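Local structure of PHO85 cyclin-10 (Saccharomyces cerevisiae, 4KRD) at residues 49-54 with 126-131; 69-74 with 130-135. The protein acts as the cyclin subunit of the cyclin-dependent kinase PHO85, directing it to phosphorylate and negatively regulate glycogen synthase and so restrain glycogen accumulation. All blocks are in the same frame, centred on the assembly; numbering follows the deposited sequence.

Contact 1 of 2, residues 49-54 with 126-131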
# COMPACT_ATOMS: atom_id res chain seq x y z
N LEU B 49 3.35 -19.77 -23.17
CA LEU B 49 3.39 -18.89 -24.34
C LEU B 49 4.60 -17.96 -24.35
O LEU B 49 5.20 -17.71 -25.39
CB LEU B 49 2.09 -18.11 -24.49
CG LEU B 49 0.89 -19.00 -24.81
CD1 LEU B 49 -0.41 -18.23 -24.77
CD2 LEU B 49 1.07 -19.69 -26.17
N LEU B 50 5.00 -17.47 -23.18
CA LEU B 50 6.21 -16.68 -23.10
C LEU B 50 7.42 -17.51 -23.54
O LEU B 50 8.32 -17.02 -24.22
CB LEU B 50 6.41 -16.14 -21.67
CG LEU B 50 5.38 -15.07 -21.34
CD1 LEU B 50 5.44 -14.71 -19.84
CD2 LEU B 50 5.64 -13.86 -22.23
N LEU B 51 7.44 -18.77 -23.11
CA LEU B 51 8.50 -19.68 -23.52
C LEU B 51 8.52 -19.82 -25.04
O LEU B 51 9.56 -19.72 -25.67
CB LEU B 51 8.31 -21.05 -22.86
CG LEU B 51 8.71 -21.16 -21.39
CD1 LEU B 51 8.19 -22.46 -20.78
CD2 LEU B 51 10.23 -21.06 -21.24
N LYS B 52 7.34 -20.02 -25.63
CA LYS B 52 7.22 -20.08 -27.09
C LYS B 52 7.76 -18.82 -27.77
O LYS B 52 8.60 -18.91 -28.67
CB LYS B 52 5.76 -20.30 -27.49
CG LYS B 52 5.27 -21.72 -27.32
CD LYS B 52 4.02 -21.98 -28.15
CE LYS B 52 3.54 -23.42 -28.01
NZ LYS B 52 3.12 -23.74 -26.61
N LEU B 53 7.28 -17.66 -27.35
CA LEU B 53 7.72 -16.39 -27.92
C LEU B 53 9.22 -16.18 -27.79
O LEU B 53 9.84 -15.55 -28.65
CB LEU B 53 7.01 -15.23 -27.22
CG LEU B 53 5.74 -14.66 -27.84
CD1 LEU B 53 4.72 -15.75 -28.10
CD2 LEU B 53 5.19 -13.58 -26.91
N SER B 54 9.81 -16.69 -26.71
CA SER B 54 11.21 -16.41 -26.42
C SER B 54 12.16 -17.14 -27.37
O SER B 54 13.33 -16.76 -27.50
CB SER B 54 11.54 -16.77 -24.96
OG SER B 54 10.77 -15.97 -24.06
N LEU B 126 11.99 -9.54 -22.70
CA LEU B 126 13.08 -10.40 -22.26
C LEU B 126 12.80 -11.82 -22.65
O LEU B 126 11.64 -12.24 -22.75
CB LEU B 126 13.23 -10.39 -20.73
CG LEU B 126 13.37 -9.09 -19.96
CD1 LEU B 126 13.04 -9.35 -18.49
CD2 LEU B 126 14.77 -8.54 -20.12
N ASN B 127 13.86 -12.59 -22.84
CA ASN B 127 13.73 -14.00 -23.13
C ASN B 127 13.51 -14.79 -21.84
O ASN B 127 14.25 -14.61 -20.87
CB ASN B 127 14.96 -14.51 -23.87
CG ASN B 127 15.07 -13.94 -25.29
OD1 ASN B 127 14.45 -14.46 -26.22
ND2 ASN B 127 15.85 -12.88 -25.45
N LEU B 128 12.49 -15.63 -21.83
CA LEU B 128 12.28 -16.59 -20.75
C LEU B 128 12.82 -17.96 -21.17
O LEU B 128 12.50 -18.43 -22.26
CB LEU B 128 10.79 -16.74 -20.48
CG LEU B 128 10.35 -17.71 -19.37
CD1 LEU B 128 11.02 -17.39 -18.03
CD2 LEU B 128 8.84 -17.68 -19.25
N GLN B 129 13.62 -18.61 -20.32
CA GLN B 129 14.09 -19.98 -20.55
C GLN B 129 13.42 -20.95 -19.59
O GLN B 129 12.97 -20.54 -18.51
CB GLN B 129 15.60 -20.09 -20.31
CG GLN B 129 16.47 -19.09 -21.03
CD GLN B 129 17.93 -19.26 -20.65
OE1 GLN B 129 18.43 -18.61 -19.72
NE2 GLN B 129 18.63 -20.16 -21.34
N GLU B 130 13.38 -22.23 -19.97
CA GLU B 130 12.72 -23.24 -19.14
C GLU B 130 13.41 -23.39 -17.79
O GLU B 130 12.77 -23.68 -16.78
CB GLU B 130 12.66 -24.60 -19.84
CG GLU B 130 11.83 -25.65 -19.08
CD GLU B 130 10.32 -25.32 -19.05
OE1 GLU B 130 9.69 -25.33 -20.12
OE2 GLU B 130 9.77 -25.07 -17.95
N LYS B 131 14.73 -23.20 -17.78
CA LYS B 131 15.47 -23.31 -16.53
C LYS B 131 15.19 -22.16 -15.55
O LYS B 131 15.65 -22.19 -14.40
CB LYS B 131 16.97 -23.43 -16.80
CG LYS B 131 17.35 -24.71 -17.53
CD LYS B 131 18.76 -25.16 -17.20
CE LYS B 131 19.02 -26.58 -17.67
NZ LYS B 131 20.27 -27.12 -17.08
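Leu-126 brings the chain in with its side chain pointing away from helix 36-54, and Asn-127 follows beside the C-terminal part of that helix, its CA 4.8 Å from Ser-54 CA. The polar link comes at Leu-128, whose backbone N donates to Ser-54 OG over 2.8 Å and nearly straight, at 166°. Ser-54 OG, lying beside its own backbone N, in turn donates to Leu-50 O at 2.7 Å. It thus links the incoming loop to a carbonyl one turn back, and that carbonyl also accepts from Ser-54 N. The Leu-128 side chain, with CG anti to its backbone N (chi1 -180°), is laid over the helix: CD2 reaches Leu-50 CB at 3.8 Å while the two side chains of Leu-128 and Leu-51 cross obliquely, Leu-128 CG meeting Leu-51 CD2. At Gln-129 the backbone does the touching, with C 3.6 Å from Leu-51 CD2. Glu-130 bends at chi2 (68°) and crosses Leu-51 at about a right angle, bringing OE1 to 3.3 Å from Leu-51 CD1, so the contact passes from apolar to charged at its exposed end. In this cyclin domain Phe-113 of helix 99-113 touches both Leu-50 and Leu-128, Leu-124 of strand 122-124 borders Leu-50 and Ser-54, and helix 189-203 packs on Leu-49 and Leu-53.

Contact 2 of 2, residues 69-74 with 130-135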
# COMPACT_ATOMS: atom_id res chain seq x y z
N LYS B 69 21.81 -8.89 -13.17
CA LYS B 69 22.32 -9.68 -12.06
C LYS B 69 21.20 -10.26 -11.21
O LYS B 69 21.24 -11.43 -10.85
CB LYS B 69 23.29 -8.86 -11.21
CG LYS B 69 23.47 -9.38 -9.78
CD LYS B 69 23.94 -10.84 -9.73
CE LYS B 69 23.62 -11.46 -8.38
NZ LYS B 69 23.90 -12.92 -8.33
N GLU B 70 20.20 -9.46 -10.88
CA GLU B 70 19.03 -9.98 -10.16
C GLU B 70 18.37 -11.12 -10.95
O GLU B 70 18.07 -12.20 -10.41
CB GLU B 70 18.02 -8.86 -9.90
CG GLU B 70 18.55 -7.73 -9.05
CD GLU B 70 18.76 -8.13 -7.60
OE1 GLU B 70 18.34 -9.24 -7.21
OE2 GLU B 70 19.35 -7.34 -6.84
N TYR B 71 18.16 -10.89 -12.24
CA TYR B 71 17.47 -11.87 -13.06
C TYR B 71 18.19 -13.24 -13.13
O TYR B 71 17.54 -14.28 -13.16
CB TYR B 71 17.22 -11.32 -14.47
CG TYR B 71 16.32 -12.22 -15.26
CD1 TYR B 71 14.94 -12.15 -15.12
CD2 TYR B 71 16.85 -13.17 -16.13
CE1 TYR B 71 14.11 -13.00 -15.83
CE2 TYR B 71 16.03 -14.02 -16.85
CZ TYR B 71 14.66 -13.93 -16.69
OH TYR B 71 13.84 -14.77 -17.40
N SER B 72 19.52 -13.24 -13.14
CA SER B 72 20.28 -14.50 -13.17
C SER B 72 20.00 -15.41 -11.97
O SER B 72 20.25 -16.61 -12.02
CB SER B 72 21.78 -14.22 -13.26
OG SER B 72 22.25 -13.55 -12.11
N ASN B 73 19.47 -14.84 -10.89
CA ASN B 73 19.07 -15.65 -9.73
C ASN B 73 17.97 -16.68 -10.06
O ASN B 73 17.78 -17.66 -9.34
CB ASN B 73 18.62 -14.76 -8.56
CG ASN B 73 19.79 -14.10 -7.84
OD1 ASN B 73 20.85 -14.72 -7.66
ND2 ASN B 73 19.61 -12.85 -7.42
N PHE B 74 17.24 -16.46 -11.15
CA PHE B 74 16.15 -17.37 -11.51
C PHE B 74 16.63 -18.66 -12.18
O PHE B 74 15.90 -19.66 -12.18
CB PHE B 74 15.11 -16.70 -12.40
CG PHE B 74 14.39 -15.56 -11.73
CD1 PHE B 74 13.60 -15.79 -10.63
CD2 PHE B 74 14.53 -14.26 -12.20
CE1 PHE B 74 12.95 -14.74 -9.98
CE2 PHE B 74 13.89 -13.20 -11.57
CZ PHE B 74 13.09 -13.44 -10.46
N GLU B 130 13.38 -22.23 -19.97
CA GLU B 130 12.72 -23.24 -19.14
C GLU B 130 13.41 -23.39 -17.79
O GLU B 130 12.77 -23.68 -16.78
CB GLU B 130 12.66 -24.60 -19.84
CG GLU B 130 11.83 -25.65 -19.08
CD GLU B 130 10.32 -25.32 -19.05
OE1 GLU B 130 9.69 -25.33 -20.12
OE2 GLU B 130 9.77 -25.07 -17.95
N LYS B 131 14.73 -23.20 -17.78
CA LYS B 131 15.47 -23.31 -16.53
C LYS B 131 15.19 -22.16 -15.55
O LYS B 131 15.65 -22.19 -14.40
CB LYS B 131 16.97 -23.43 -16.80
CG LYS B 131 17.35 -24.71 -17.53
CD LYS B 131 18.76 -25.16 -17.20
CE LYS B 131 19.02 -26.58 -17.67
NZ LYS B 131 20.27 -27.12 -17.08
N GLU B 132 14.43 -21.16 -15.99
CA GLU B 132 14.09 -20.00 -15.14
C GLU B 132 12.69 -20.12 -14.57
O GLU B 132 12.33 -19.38 -13.64
CB GLU B 132 14.26 -18.70 -15.92
CG GLU B 132 15.74 -18.40 -16.23
CD GLU B 132 15.96 -17.49 -17.44
OE1 GLU B 132 14.98 -17.10 -18.11
OE2 GLU B 132 17.14 -17.17 -17.73
N VAL B 133 11.91 -21.06 -15.09
CA VAL B 133 10.48 -21.14 -14.76
C VAL B 133 10.16 -21.50 -13.30
O VAL B 133 9.30 -20.87 -12.67
CB VAL B 133 9.72 -22.08 -15.70
CG1 VAL B 133 8.32 -22.36 -15.15
CG2 VAL B 133 9.66 -21.49 -17.11
N HIS B 134 10.85 -22.50 -12.77
CA HIS B 134 10.56 -23.00 -11.42
C HIS B 134 10.73 -21.90 -10.35
O HIS B 134 9.86 -21.69 -9.50
CB HIS B 134 11.46 -24.20 -11.12
CG HIS B 134 11.14 -24.89 -9.84
ND1 HIS B 134 11.93 -24.79 -8.71
CD2 HIS B 134 10.10 -25.70 -9.49
CE1 HIS B 134 11.41 -25.51 -7.74
NE2 HIS B 134 10.29 -26.06 -8.18
N ARG B 135 11.86 -21.21 -10.40
CA ARG B 135 12.16 -20.17 -9.42
C ARG B 135 11.31 -18.92 -9.66
O ARG B 135 11.02 -18.18 -8.73
CB ARG B 135 13.65 -19.82 -9.44
CG ARG B 135 14.53 -20.92 -8.84
CD ARG B 135 15.99 -20.49 -8.81
NE ARG B 135 16.83 -21.48 -8.15
CZ ARG B 135 18.13 -21.32 -7.91
NH1 ARG B 135 18.74 -20.19 -8.25
NH2 ARG B 135 18.81 -22.28 -7.30
O HOH W 1 18.45 -16.21 -15.07
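Glu-132 sets its carboxylate against the CE2, CZ and OH end of the Tyr-71 phenol, the ring and carboxylate planes standing 84° apart. Tyr-71 OH donates to Glu-132 OE1 at 2.7 Å, meeting it from well above the carboxylate plane (63° out of it). OE1 is gripped a second time by the backbone N of Gln-129. Glu-132 OE2 accepts from a water at 3.1 Å that also donates to Tyr-71 O at 2.9 Å, so the carboxylate is linked to the tyrosine directly at its hydroxyl and, through the water, at its carbonyl. Two donors on OE1 and one on OE2 would favour the ionised form. An alanine at Glu-132 removes the acceptor shared by Tyr-71 OH, Gln-129 N and the water, and would probably loosen the approach of the two helices. In the mainly helical cyclin fold, this joins the end of helix 65-72 to the first turn of helix 130-148. There Glu-132 CA makes a CA-H...O contact of 3.5 Å to Phe-74 O, and the two CB atoms, of Phe-74 and Glu-132, lie 4.1 Å apart. One turn further on, Arg-135 runs extended from CG to NE past Phe-74 O, and its NH1 donates to Asn-73 O at 2.9 Å (159°), the acceptor lying at the guanidinium edge and in its plane. Asn-73 ND2 bonds instead to Ser-175 of helix 166-180, which also covers Phe-74 through Leu-176 and Arg-135 through Leu-172.

In the fold
The two contacts share Glu-130 and Lys-131, where the chain enters helix 130-148; their centres lie about 11 Å apart. Contact 1 ties this entry to helix 36-54, and contact 2 ties it to helix 65-72, the next helix along the chain. They pack directly: Leu-128 CD1 comes within 3.9 Å of Tyr-71 OH, and Leu-51 CD1 within 4.1 Å of Val-133 CG2. Each centre is about 12 Å from that of the chain. On helix 65-72, Glu-70 OE2 hydrogen-bonds a polar side chain of another protein chain, which is consistent with a role in kinase binding; Glu-70 itself takes no part in contact 2, and no other chain touches contact 1.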